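Local structure of hydrazine synthase subunit beta (Candidatus Kuenenia stuttgartiensis, 5C2V) at residues Ser140-Met146 with Ala158-Thr162; Glu58-Pro64 with Trp98-Ile104; Gly1-Gly5 with Gln32-Ser36; Thr48-Arg54 with Lys87-Glu92. The protein serves in the hydrazine synthase complex, which condenses nitric oxide with ammonium to hydrazine, and may modulate passage of the hydroxylamine intermediate between gamma- and alpha-subunit active sites. Residues are numbered along the deposited sequence.

Contact 1 of 4, residues Ser140-Met146 with Ala158-Thr162; sequences SDYGPRM and AILDT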
loop_
_atom_site.group_PDB
_atom_site.type_symbol
_atom_site.label_atom_id
_atom_site.label_comp_id
_atom_site.label_asym_id
_atom_site.label_seq_id
_atom_site.Cartn_x
_atom_site.Cartn_y
_atom_site.Cartn_z
ATOM N N SER B 140 48.082 -23.330 -16.565
ATOM C CA SER B 140 47.518 -24.209 -15.548
ATOM C C SER B 140 46.583 -25.252 -16.149
ATOM O O SER B 140 46.414 -26.338 -15.594
ATOM C CB SER B 140 46.776 -23.390 -14.490
ATOM O OG SER B 140 47.643 -22.458 -13.870
ATOM N N ASP B 141 45.975 -24.920 -17.284
ATOM C CA ASP B 141 45.088 -25.853 -17.965
ATOM C C ASP B 141 45.139 -25.649 -19.476
ATOM O O ASP B 141 45.839 -24.765 -19.971
ATOM C CB ASP B 141 43.653 -25.701 -17.455
ATOM C CG ASP B 141 42.942 -27.034 -17.308
ATOM O OD1 ASP B 141 43.285 -27.979 -18.050
ATOM O OD2 ASP B 141 42.044 -27.138 -16.448
ATOM N N TYR B 142 44.389 -26.470 -20.201
ATOM C CA TYR B 142 44.460 -26.499 -21.658
ATOM C C TYR B 142 43.732 -25.350 -22.353
ATOM O O TYR B 142 42.817 -24.743 -21.796
ATOM C CB TYR B 142 43.917 -27.830 -22.178
ATOM C CG TYR B 142 44.734 -29.032 -21.763
ATOM C CD1 TYR B 142 46.071 -29.139 -22.119
ATOM C CD2 TYR B 142 44.165 -30.069 -21.035
ATOM C CE1 TYR B 142 46.824 -30.236 -21.747
ATOM C CE2 TYR B 142 44.911 -31.174 -20.663
ATOM C CZ TYR B 142 46.240 -31.251 -21.023
ATOM O OH TYR B 142 46.993 -32.344 -20.659
ATOM N N GLY B 143 44.155 -25.071 -23.582
ATOM C CA GLY B 143 43.473 -24.133 -24.456
ATOM C C GLY B 143 43.494 -22.652 -24.122
ATOM O O GLY B 143 42.430 -22.043 -24.002
ATOM N N PRO B 144 44.689 -22.059 -23.942
ATOM C CA PRO B 144 44.644 -20.597 -23.831
ATOM C C PRO B 144 44.120 -19.976 -25.124
ATOM O O PRO B 144 44.662 -20.257 -26.191
ATOM C CB PRO B 144 46.110 -20.209 -23.592
ATOM C CG PRO B 144 46.801 -21.477 -23.188
ATOM C CD PRO B 144 46.061 -22.586 -23.859
ATOM N N ARG B 145 43.090 -19.141 -25.029
ATOM C CA ARG B 145 42.526 -18.501 -26.215
ATOM C C ARG B 145 43.291 -17.251 -26.642
ATOM O O ARG B 145 43.566 -17.043 -27.823
ATOM C CB ARG B 145 41.056 -18.149 -25.974
ATOM C CG ARG B 145 40.355 -17.524 -27.170
ATOM C CD ARG B 145 40.498 -18.382 -28.418
ATOM N NE ARG B 145 39.740 -17.838 -29.541
ATOM C CZ ARG B 145 38.580 -18.328 -29.968
ATOM N NH1 ARG B 145 38.046 -19.385 -29.373
ATOM N NH2 ARG B 145 37.958 -17.766 -30.996
ATOM N N MET B 146 43.633 -16.426 -25.659
ATOM C CA MET B 146 44.221 -15.116 -25.904
ATOM C C MET B 146 45.051 -14.711 -24.692
ATOM O O MET B 146 44.790 -15.175 -23.582
ATOM C CB MET B 146 43.116 -14.087 -26.186
ATOM C CG MET B 146 43.561 -12.633 -26.268
ATOM S SD MET B 146 44.676 -12.286 -27.638
ATOM C CE MET B 146 43.503 -11.904 -28.935
ATOM N N ALA B 158 46.299 -14.754 -19.146
ATOM C CA ALA B 158 45.876 -15.655 -20.212
ATOM C C ALA B 158 44.543 -16.313 -19.887
ATOM O O ALA B 158 44.411 -16.994 -18.870
ATOM C CB ALA B 158 46.936 -16.713 -20.463
ATOM N N ILE B 159 43.555 -16.105 -20.749
ATOM C CA ILE B 159 42.286 -16.799 -20.596
ATOM C C ILE B 159 42.433 -18.239 -21.056
ATOM O O ILE B 159 42.834 -18.509 -22.191
ATOM C CB ILE B 159 41.147 -16.125 -21.386
ATOM C CG1 ILE B 159 41.620 -15.732 -22.786
ATOM C CG2 ILE B 159 40.631 -14.909 -20.636
ATOM C CD1 ILE B 159 40.512 -15.248 -23.686
ATOM N N LEU B 160 42.104 -19.168 -20.168
ATOM C CA LEU B 160 42.138 -20.572 -20.524
ATOM C C LEU B 160 40.727 -21.023 -20.834
ATOM O O LEU B 160 39.883 -21.117 -19.944
ATOM C CB LEU B 160 42.732 -21.417 -19.398
ATOM C CG LEU B 160 44.019 -20.913 -18.749
ATOM C CD1 LEU B 160 44.460 -21.870 -17.653
ATOM C CD2 LEU B 160 45.114 -20.737 -19.787
ATOM N N ASP B 161 40.476 -21.310 -22.105
ATOM C CA ASP B 161 39.181 -21.823 -22.500
ATOM C C ASP B 161 39.380 -23.319 -22.639
ATOM O O ASP B 161 40.020 -23.793 -23.577
ATOM C CB ASP B 161 38.707 -21.177 -23.804
ATOM C CG ASP B 161 37.274 -21.525 -24.145
ATOM O OD1 ASP B 161 36.504 -21.857 -23.219
ATOM O OD2 ASP B 161 36.913 -21.455 -25.338
ATOM N N THR B 162 38.819 -24.057 -21.692
ATOM C CA THR B 162 39.162 -25.457 -21.523
ATOM C C THR B 162 37.972 -26.337 -21.840
ATOM O O THR B 162 36.951 -26.287 -21.156
ATOM C CB THR B 162 39.654 -25.742 -20.093
ATOM O OG1 THR B 162 40.888 -25.050 -19.866
ATOM C CG2 THR B 162 39.878 -27.232 -19.892
HETATM O O HOH W 1 39.153 -21.317 -27.597
#

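Contact 2 of 4, residues Glu58-Pro64 with Trp98-Ile104; sequences EASAVTP and WPSGIKI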
loop_
_atom_site.group_PDB
_atom_site.type_symbol
_atom_site.label_atom_id
_atom_site.label_comp_id
_atom_site.label_asym_id
_atom_site.label_seq_id
_atom_site.Cartn_x
_atom_site.Cartn_y
_atom_site.Cartn_z
ATOM N N GLU B 58 44.217 -16.294 -37.714
ATOM C CA GLU B 58 43.193 -15.740 -36.827
ATOM C C GLU B 58 43.543 -14.522 -35.958
ATOM O O GLU B 58 42.666 -13.990 -35.277
ATOM C CB GLU B 58 42.643 -16.867 -35.961
ATOM C CG GLU B 58 41.902 -17.855 -36.837
ATOM C CD GLU B 58 41.378 -19.059 -36.107
ATOM O OE1 GLU B 58 41.720 -19.252 -34.922
ATOM O OE2 GLU B 58 40.599 -19.804 -36.734
ATOM N N ALA B 59 44.792 -14.067 -35.978
ATOM C CA ALA B 59 45.179 -12.960 -35.101
ATOM C C ALA B 59 46.418 -12.214 -35.581
ATOM O O ALA B 59 47.229 -12.757 -36.329
ATOM C CB ALA B 59 45.401 -13.473 -33.681
ATOM N N SER B 60 46.565 -10.971 -35.128
ATOM C CA SER B 60 47.739 -10.167 -35.459
ATOM C C SER B 60 48.049 -9.114 -34.394
ATOM O O SER B 60 47.146 -8.597 -33.736
ATOM C CB SER B 60 47.551 -9.495 -36.821
ATOM O OG SER B 60 46.389 -8.686 -36.838
ATOM N N ALA B 61 49.331 -8.796 -34.239
ATOM C CA ALA B 61 49.765 -7.753 -33.312
ATOM C C ALA B 61 50.831 -6.865 -33.952
ATOM O O ALA B 61 51.703 -7.347 -34.674
ATOM C CB ALA B 61 50.291 -8.367 -32.025
ATOM N N VAL B 62 50.754 -5.566 -33.680
ATOM C CA VAL B 62 51.680 -4.602 -34.265
ATOM C C VAL B 62 52.763 -4.193 -33.268
ATOM O O VAL B 62 52.493 -4.025 -32.080
ATOM C CB VAL B 62 50.937 -3.339 -34.752
ATOM C CG1 VAL B 62 51.871 -2.433 -35.543
ATOM C CG2 VAL B 62 49.732 -3.726 -35.591
ATOM N N THR B 63 53.990 -4.042 -33.760
ATOM C CA THR B 63 55.092 -3.549 -32.943
ATOM C C THR B 63 54.862 -2.079 -32.592
ATOM O O THR B 63 54.237 -1.353 -33.364
ATOM C CB THR B 63 56.447 -3.710 -33.665
ATOM O OG1 THR B 63 56.423 -2.983 -34.900
ATOM C CG2 THR B 63 56.728 -5.178 -33.950
ATOM N N PRO B 64 55.355 -1.643 -31.417
ATOM C CA PRO B 64 55.186 -0.265 -30.935
ATOM C C PRO B 64 55.590 0.806 -31.951
ATOM O O PRO B 64 54.967 1.866 -31.996
ATOM C CB PRO B 64 56.101 -0.216 -29.711
ATOM C CG PRO B 64 56.092 -1.608 -29.200
ATOM C CD PRO B 64 56.032 -2.489 -30.417
ATOM N N TRP B 98 47.658 -24.253 -32.995
ATOM C CA TRP B 98 46.647 -23.224 -33.216
ATOM C C TRP B 98 46.923 -21.941 -32.453
ATOM O O TRP B 98 46.277 -21.684 -31.434
ATOM C CB TRP B 98 45.261 -23.737 -32.840
ATOM C CG TRP B 98 44.182 -22.919 -33.451
ATOM C CD1 TRP B 98 43.960 -21.578 -33.291
ATOM C CD2 TRP B 98 43.205 -23.378 -34.386
ATOM N NE1 TRP B 98 42.881 -21.188 -34.045
ATOM C CE2 TRP B 98 42.405 -22.274 -34.727
ATOM C CE3 TRP B 98 42.922 -24.623 -34.955
ATOM C CZ2 TRP B 98 41.343 -22.381 -35.613
ATOM C CZ3 TRP B 98 41.866 -24.723 -35.835
ATOM C CH2 TRP B 98 41.087 -23.610 -36.152
ATOM N N PRO B 99 47.919 -21.155 -32.890
ATOM C CA PRO B 99 47.922 -19.885 -32.166
ATOM C C PRO B 99 46.633 -19.113 -32.446
ATOM O O PRO B 99 46.314 -18.855 -33.607
ATOM C CB PRO B 99 49.143 -19.165 -32.738
ATOM C CG PRO B 99 49.349 -19.774 -34.096
ATOM C CD PRO B 99 48.924 -21.209 -33.965
ATOM N N SER B 100 45.906 -18.748 -31.395
ATOM C CA SER B 100 44.694 -17.951 -31.557
ATOM C C SER B 100 44.889 -16.470 -31.255
ATOM O O SER B 100 43.972 -15.668 -31.442
ATOM C CB SER B 100 43.578 -18.516 -30.679
ATOM O OG SER B 100 43.983 -18.583 -29.325
ATOM N N GLY B 101 46.078 -16.104 -30.794
ATOM C CA GLY B 101 46.336 -14.727 -30.423
ATOM C C GLY B 101 47.789 -14.435 -30.120
ATOM O O GLY B 101 48.554 -15.321 -29.726
ATOM N N ILE B 102 48.158 -13.170 -30.285
ATOM C CA ILE B 102 49.536 -12.737 -30.123
ATOM C C ILE B 102 49.587 -11.283 -29.658
ATOM O O ILE B 102 48.749 -10.474 -30.059
ATOM C CB ILE B 102 50.317 -12.913 -31.443
ATOM C CG1 ILE B 102 51.807 -12.633 -31.251
ATOM C CG2 ILE B 102 49.714 -12.056 -32.554
ATOM C CD1 ILE B 102 52.652 -13.097 -32.414
ATOM N N LYS B 103 50.553 -10.951 -28.804
ATOM C CA LYS B 103 50.718 -9.563 -28.365
ATOM C C LYS B 103 52.173 -9.179 -28.113
ATOM O O LYS B 103 52.956 -9.974 -27.605
ATOM C CB LYS B 103 49.889 -9.296 -27.107
ATOM C CG LYS B 103 48.443 -8.956 -27.409
ATOM C CD LYS B 103 47.515 -9.375 -26.300
ATOM C CE LYS B 103 46.089 -8.947 -26.606
ATOM N NZ LYS B 103 46.041 -7.822 -27.574
ATOM N N ILE B 104 52.521 -7.946 -28.465
ATOM C CA ILE B 104 53.892 -7.467 -28.326
ATOM C C ILE B 104 54.101 -6.762 -26.987
ATOM O O ILE B 104 53.237 -6.014 -26.530
ATOM C CB ILE B 104 54.268 -6.502 -29.470
ATOM C CG1 ILE B 104 53.725 -7.017 -30.807
ATOM C CG2 ILE B 104 55.775 -6.298 -29.532
ATOM C CD1 ILE B 104 54.331 -8.328 -31.253
#

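Contact 3 of 4, residues Gly1-Gly5 with Gln32-Ser36; sequences GYIQG and QSGHS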
loop_
_atom_site.group_PDB
_atom_site.type_symbol
_atom_site.label_atom_id
_atom_site.label_comp_id
_atom_site.label_asym_id
_atom_site.label_seq_id
_atom_site.Cartn_x
_atom_site.Cartn_y
_atom_site.Cartn_z
ATOM N N GLY B 1 40.752 -19.601 -51.389
ATOM C CA GLY B 1 40.900 -19.937 -49.985
ATOM C C GLY B 1 39.860 -20.934 -49.514
ATOM O O GLY B 1 38.819 -21.102 -50.148
ATOM N N TYR B 2 40.137 -21.590 -48.393
ATOM C CA TYR B 2 39.262 -22.639 -47.883
ATOM C C TYR B 2 38.478 -22.203 -46.652
ATOM O O TYR B 2 38.993 -21.479 -45.798
ATOM C CB TYR B 2 40.076 -23.890 -47.549
ATOM C CG TYR B 2 40.745 -24.518 -48.747
ATOM C CD1 TYR B 2 40.035 -24.753 -49.916
ATOM C CD2 TYR B 2 42.089 -24.862 -48.716
ATOM C CE1 TYR B 2 40.642 -25.323 -51.016
ATOM C CE2 TYR B 2 42.706 -25.430 -49.811
ATOM C CZ TYR B 2 41.978 -25.657 -50.959
ATOM O OH TYR B 2 42.590 -26.225 -52.053
ATOM N N ILE B 3 37.229 -22.648 -46.570
ATOM C CA ILE B 3 36.432 -22.461 -45.366
ATOM C C ILE B 3 37.026 -23.319 -44.259
ATOM O O ILE B 3 37.386 -24.476 -44.482
ATOM C CB ILE B 3 34.949 -22.820 -45.593
ATOM C CG1 ILE B 3 34.294 -21.788 -46.513
ATOM C CG2 ILE B 3 34.195 -22.891 -44.272
ATOM C CD1 ILE B 3 32.805 -21.980 -46.688
ATOM N N GLN B 4 37.131 -22.734 -43.071
ATOM C CA GLN B 4 37.830 -23.346 -41.950
ATOM C C GLN B 4 37.335 -24.761 -41.626
ATOM O O GLN B 4 36.135 -24.994 -41.479
ATOM C CB GLN B 4 37.697 -22.448 -40.718
ATOM C CG GLN B 4 38.327 -23.038 -39.486
ATOM C CD GLN B 4 37.327 -23.745 -38.607
ATOM O OE1 GLN B 4 36.141 -23.411 -38.597
ATOM N NE2 GLN B 4 37.787 -24.777 -37.913
ATOM N N GLY B 5 38.273 -25.701 -41.519
ATOM C CA GLY B 5 37.955 -27.083 -41.203
ATOM C C GLY B 5 37.445 -27.883 -42.388
ATOM O O GLY B 5 37.067 -29.047 -42.246
ATOM N N GLN B 32 40.556 -15.089 -42.486
ATOM C CA GLN B 32 40.646 -16.505 -42.157
ATOM C C GLN B 32 40.503 -17.374 -43.399
ATOM O O GLN B 32 41.237 -18.347 -43.576
ATOM C CB GLN B 32 39.580 -16.885 -41.127
ATOM C CG GLN B 32 39.746 -18.283 -40.562
ATOM C CD GLN B 32 38.535 -18.750 -39.782
ATOM O OE1 GLN B 32 37.395 -18.523 -40.188
ATOM N NE2 GLN B 32 38.777 -19.406 -38.653
ATOM N N SER B 33 39.557 -17.014 -44.259
ATOM C CA SER B 33 39.293 -17.784 -45.466
ATOM C C SER B 33 40.134 -17.293 -46.640
ATOM O O SER B 33 40.139 -17.904 -47.706
ATOM C CB SER B 33 37.806 -17.720 -45.820
ATOM O OG SER B 33 37.006 -18.180 -44.745
ATOM N N GLY B 34 40.843 -16.186 -46.441
ATOM C CA GLY B 34 41.669 -15.617 -47.490
ATOM C C GLY B 34 43.139 -15.958 -47.349
ATOM O O GLY B 34 43.920 -15.747 -48.279
ATOM N N HIS B 35 43.509 -16.489 -46.185
ATOM C CA HIS B 35 44.892 -16.853 -45.881
ATOM C C HIS B 35 45.843 -15.678 -46.100
ATOM O O HIS B 35 46.971 -15.855 -46.565
ATOM C CB HIS B 35 45.328 -18.054 -46.722
ATOM C CG HIS B 35 44.363 -19.198 -46.681
ATOM N ND1 HIS B 35 44.370 -20.143 -45.677
ATOM C CD2 HIS B 35 43.358 -19.546 -47.517
ATOM C CE1 HIS B 35 43.412 -21.023 -45.897
ATOM N NE2 HIS B 35 42.782 -20.686 -47.008
ATOM N N SER B 36 45.376 -14.481 -45.760
ATOM C CA SER B 36 46.154 -13.262 -45.947
ATOM C C SER B 36 45.721 -12.178 -44.965
ATOM O O SER B 36 44.830 -12.391 -44.144
ATOM C CB SER B 36 46.016 -12.755 -47.383
ATOM O OG SER B 36 44.659 -12.496 -47.703
HETATM O O HOH W 2 40.608 -20.686 -42.935
#

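Contact 4 of 4, residues Thr48-Arg54 with Lys87-Glu92; sequences TGEVAVR and KQEIKE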
loop_
_atom_site.group_PDB
_atom_site.type_symbol
_atom_site.label_atom_id
_atom_site.label_comp_id
_atom_site.label_asym_id
_atom_site.label_seq_id
_atom_site.Cartn_x
_atom_site.Cartn_y
_atom_site.Cartn_z
ATOM N N THR B 48 44.782 -0.646 -49.095
ATOM C CA THR B 48 46.076 -0.264 -49.641
ATOM C C THR B 48 46.927 -1.470 -50.023
ATOM O O THR B 48 48.020 -1.319 -50.566
ATOM C CB THR B 48 46.857 0.613 -48.645
ATOM O OG1 THR B 48 46.995 -0.083 -47.400
ATOM C CG2 THR B 48 46.121 1.924 -48.406
ATOM N N GLY B 49 46.425 -2.666 -49.738
ATOM C CA GLY B 49 47.119 -3.880 -50.121
ATOM C C GLY B 49 46.640 -5.122 -49.398
ATOM O O GLY B 49 45.916 -5.041 -48.405
ATOM N N GLU B 50 47.056 -6.281 -49.901
ATOM C CA GLU B 50 46.769 -7.551 -49.250
ATOM C C GLU B 50 48.040 -8.394 -49.189
ATOM O O GLU B 50 48.590 -8.775 -50.222
ATOM C CB GLU B 50 45.655 -8.293 -49.994
ATOM C CG GLU B 50 45.180 -9.568 -49.321
ATOM C CD GLU B 50 43.951 -10.150 -49.995
ATOM O OE1 GLU B 50 43.455 -9.530 -50.960
ATOM O OE2 GLU B 50 43.481 -11.224 -49.564
ATOM N N VAL B 51 48.500 -8.686 -47.977
ATOM C CA VAL B 51 49.756 -9.405 -47.787
ATOM C C VAL B 51 49.522 -10.882 -47.491
ATOM O O VAL B 51 48.830 -11.230 -46.535
ATOM C CB VAL B 51 50.587 -8.792 -46.644
ATOM C CG1 VAL B 51 51.881 -9.568 -46.453
ATOM C CG2 VAL B 51 50.874 -7.326 -46.925
ATOM N N ALA B 52 50.110 -11.746 -48.310
ATOM C CA ALA B 52 49.920 -13.183 -48.171
ATOM C C ALA B 52 50.658 -13.749 -46.960
ATOM O O ALA B 52 51.834 -13.460 -46.740
ATOM C CB ALA B 52 50.366 -13.897 -49.437
ATOM N N VAL B 53 49.946 -14.553 -46.178
ATOM C CA VAL B 53 50.524 -15.263 -45.044
ATOM C C VAL B 53 50.192 -16.745 -45.155
ATOM O O VAL B 53 49.644 -17.192 -46.163
ATOM C CB VAL B 53 50.015 -14.724 -43.694
ATOM C CG1 VAL B 53 50.528 -13.312 -43.452
ATOM C CG2 VAL B 53 48.496 -14.778 -43.635
ATOM N N ARG B 54 50.526 -17.505 -44.118
ATOM C CA ARG B 54 50.262 -18.939 -44.111
ATOM C C ARG B 54 48.775 -19.223 -43.898
ATOM O O ARG B 54 47.954 -18.307 -43.861
ATOM C CB ARG B 54 51.093 -19.634 -43.032
ATOM C CG ARG B 54 52.577 -19.312 -43.079
ATOM C CD ARG B 54 53.136 -19.459 -44.484
ATOM N NE ARG B 54 54.568 -19.179 -44.531
ATOM C CZ ARG B 54 55.253 -18.974 -45.651
ATOM N NH1 ARG B 54 54.635 -19.015 -46.824
ATOM N NH2 ARG B 54 56.554 -18.726 -45.599
ATOM N N LYS B 87 55.154 -4.517 -47.335
ATOM C CA LYS B 87 53.954 -5.319 -47.581
ATOM C C LYS B 87 54.317 -6.750 -47.983
ATOM O O LYS B 87 53.777 -7.289 -48.948
ATOM C CB LYS B 87 53.082 -4.670 -48.661
ATOM C CG LYS B 87 52.800 -3.191 -48.432
ATOM C CD LYS B 87 52.143 -2.561 -49.652
ATOM C CE LYS B 87 51.968 -1.061 -49.477
ATOM N NZ LYS B 87 51.081 -0.732 -48.329
ATOM N N GLN B 88 55.234 -7.355 -47.233
ATOM C CA GLN B 88 55.747 -8.686 -47.550
ATOM C C GLN B 88 56.087 -9.469 -46.279
ATOM O O GLN B 88 56.580 -8.894 -45.309
ATOM C CB GLN B 88 56.983 -8.564 -48.449
ATOM C CG GLN B 88 57.733 -9.863 -48.707
ATOM C CD GLN B 88 57.002 -10.786 -49.662
ATOM O OE1 GLN B 88 56.071 -10.372 -50.354
ATOM N NE2 GLN B 88 57.424 -12.043 -49.707
ATOM N N GLU B 89 55.828 -10.775 -46.281
ATOM C CA GLU B 89 56.184 -11.614 -45.140
ATOM C C GLU B 89 57.662 -11.983 -45.187
ATOM O O GLU B 89 58.111 -12.645 -46.123
ATOM C CB GLU B 89 55.335 -12.888 -45.120
ATOM C CG GLU B 89 55.791 -13.917 -44.095
ATOM C CD GLU B 89 55.264 -15.309 -44.388
ATOM O OE1 GLU B 89 55.316 -16.168 -43.482
ATOM O OE2 GLU B 89 54.805 -15.545 -45.525
ATOM N N ILE B 90 58.417 -11.557 -44.178
ATOM C CA ILE B 90 59.852 -11.820 -44.162
ATOM C C ILE B 90 60.298 -13.077 -43.409
ATOM O O ILE B 90 61.443 -13.504 -43.556
ATOM C CB ILE B 90 60.605 -10.619 -43.559
ATOM C CG1 ILE B 90 60.186 -10.412 -42.102
ATOM C CG2 ILE B 90 60.346 -9.364 -44.378
ATOM C CD1 ILE B 90 60.703 -9.128 -41.488
ATOM N N LYS B 91 59.412 -13.677 -42.615
ATOM C CA LYS B 91 59.767 -14.907 -41.904
ATOM C C LYS B 91 58.546 -15.699 -41.431
ATOM O O LYS B 91 57.449 -15.151 -41.301
ATOM C CB LYS B 91 60.675 -14.586 -40.710
ATOM C CG LYS B 91 61.501 -15.771 -40.216
ATOM C CD LYS B 91 62.524 -15.357 -39.169
ATOM C CE LYS B 91 63.340 -16.552 -38.694
ATOM N NZ LYS B 91 64.396 -16.162 -37.720
ATOM N N GLU B 92 58.752 -16.986 -41.162
ATOM C CA GLU B 92 57.748 -17.813 -40.501
ATOM C C GLU B 92 58.353 -18.555 -39.311
ATOM O O GLU B 92 59.230 -19.404 -39.477
ATOM C CB GLU B 92 57.132 -18.814 -41.480
ATOM C CG GLU B 92 56.181 -19.804 -40.824
ATOM C CD GLU B 92 55.658 -20.846 -41.792
ATOM O OE1 GLU B 92 55.105 -21.867 -41.330
ATOM O OE2 GLU B 92 55.800 -20.644 -43.016
#

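Contact 1 of 4, residues Ser140-Met146 with Ala158-Thr162
Thr162 OG1 donates to Tyr142 O at 2.7 Å, a side-chain bond that prolongs the backbone pairing into the loops at the ends of the strands. Next come Asp161 N to Gly143 O at 2.8 Å and Arg145 N to Ile159 O at 2.9 Å, and finally the longer Ile159 N to Met146 O at 3.2 Å. Between them Pro144, with no N-H to give, sits opposite Leu160 as a non-hydrogen-bonded antiparallel pair, and its CA comes within 3.2 Å of Ile159 O. A water joins the charged ends, 2.8 Å from Arg145 NH1 and 3.2 Å from Asp161 OD2, while the main partners of these groups are Glu69 of the gamma subunit for Arg145 and Arg168 for Asp161. This is the hairpin of strands 144-149 and 155-160, the first two strands of a four-stranded propeller blade. Gly143 enters it with positive phi; a CB there would lie about 2.3 Å from Asp161 O. Around the backbone, Leu160 CD2 touches Pro144 CG at 3.9 Å and its CD1 reaches Asp141 N at 3.4 Å, covering the incoming loop, where Asp141 OD1 takes Tyr142 N at 2.9 Å. On the face away from Pro144 and Leu160, Ile159 CD1 packs against Met146 CB at 3.8 Å and Arg145 CB at 3.7 Å, with Leu192 and Val195 of strand 190-197 continuing the packing.

Contact 2 of 4, residues Glu58-Pro64 with Trp98-Ile104
Ala61 is the apolar centre: its CB lies 3.8 Å from Ile102 CG2, 3.9 Å from Ile104 CG1 and 3.3 Å from Ile102 O. Toward one end Ile104 CG2 meets Pro64 CD at 3.9 Å. Toward the other, Ala59 CB rests 3.6 Å from Gly101 CA, where a bare backbone and a single methyl let the strands come close. Strands 57-62 and 99-104 are the first strands of two successive beta-propeller blades. Their axes run nearly parallel, 10° apart and 5.5 Å at closest approach, yet no backbone hydrogen bond crosses between them; the blades meet by side chains packing on each other and on backbone. At the polar edge Trp98 NE1 donates to Glu58 OE1, at the indole edge near the ring plane, in a very short 2.4 Å bond. Glu58 OE2 is held by Gln32 and Gln56, and the Trp98 ring makes a cation-pi contact with Arg70 of the gamma subunit. Calcium lies about 5 Å from the Trp98 side chain, and its ligand Asp77 accepts a weak hydrogen bond from Trp98 N.

Contact 3 of 4, residues Gly1-Gly5 with Gln32-Ser36
In this beta-propeller the N-terminal segment Gly1-Gly5, which precedes strand 15-20, lies against the turn Gln32-Ser36 between the second and third strands of the first blade. His35 makes the main polar contact. Its backbone has left-handed helical angles (54/37), and with chi1 m and chi2 near -84° the imidazole is directed at the N-terminus, where NE2 accepts a nearly straight bond from Tyr2 N at 3.1 Å. The other ring nitrogen, ND1, is hydrogen-bonded with Gln56 N. Gly1 lies at the ring edge, its CA 3.5 Å from His35 CD2; a CB pointing the same way would clash with Ser33 O. The two glutamines start 7.4 Å apart, Gln4 CA to Gln32 CA, and extended Gln32, t at chi1 and chi2, brings its NE2 to 3.8 Å from Gln4 CG while also bonding Glu58. Gln4, chi1 t, sends its CB toward the turn but bends off at chi2 (-97°) so that NE2 reaches Arg70 O of the gamma subunit. Ile3, with its CB pointing away from the turn, packs on Val43 of the gamma subunit. A water gives Gln32 O a 2.5 Å bond and Tyr2 O a weak one at 3.4 Å. Closest of all the direct approaches, alongside the His35 bond, is a CA-H...O contact from Gly1 CA to Ser33 O at 3.1 Å.

Contact 4 of 4, residues Thr48-Arg54 with Lys87-Glu92
This is a mostly solvent-facing contact between neighbouring propeller blades, joining strand 46-52, the fourth strand of the first blade, to strand 88-94, the fourth of the second. The strand segments run in roughly the same direction, 27° apart and 6.4 Å at closest approach, without hydrogen bonds between their backbones. Val51 supplies the buried part: its CG2 sits 3.5 Å from Lys87 O and 3.9 Å from Lys87 CB, and its CG1 4.1 Å from Glu89 N. Two bulges shape the 87-92 segment, a G1 bulge where Lys87 and Gln88 both face Asp83 and a classic bulge where Ile90 and Lys91 both face Val81. Past the latter, Glu92 points toward Arg54, as Glu89 does, and the three form a salt-bridge network. Glu89 OE1, which also takes a hydrogen bond from Ser80, lies over the guanidinium face 3.3 Å from Arg54 NE, held by charge alone. Glu92 OE1 pairs with Lys94, while its OE2 accepts a very short, bent 2.4 Å bond from Arg54 NE.

Contact 2 is the hub. It meets contact 1 through Arg145 O and Ser100 OG, 2.2 Å apart and probably hydrogen-bonded, and contact 3 through Glu58 OE2 and Gln32 NE2 at 2.7 Å. Contacts 2 and 4 share the blade of strands 57-62 to 88-94, contact 4 joining it to the blade before and contact 2 to the blade after, centres 14 Å apart. Contact 3 reaches contact 4 through Ser36 OG and Glu50 OE2 at 2.5 Å. Calcium is about 5 Å from the Trp98 side chain, 11 Å from those of Gln4 and Glu92 and 12 Å from Gly143. Contacts 1, 2 and 3 each touch Arg70 of the gamma subunit; contact 4 touches no other chain of the assembly.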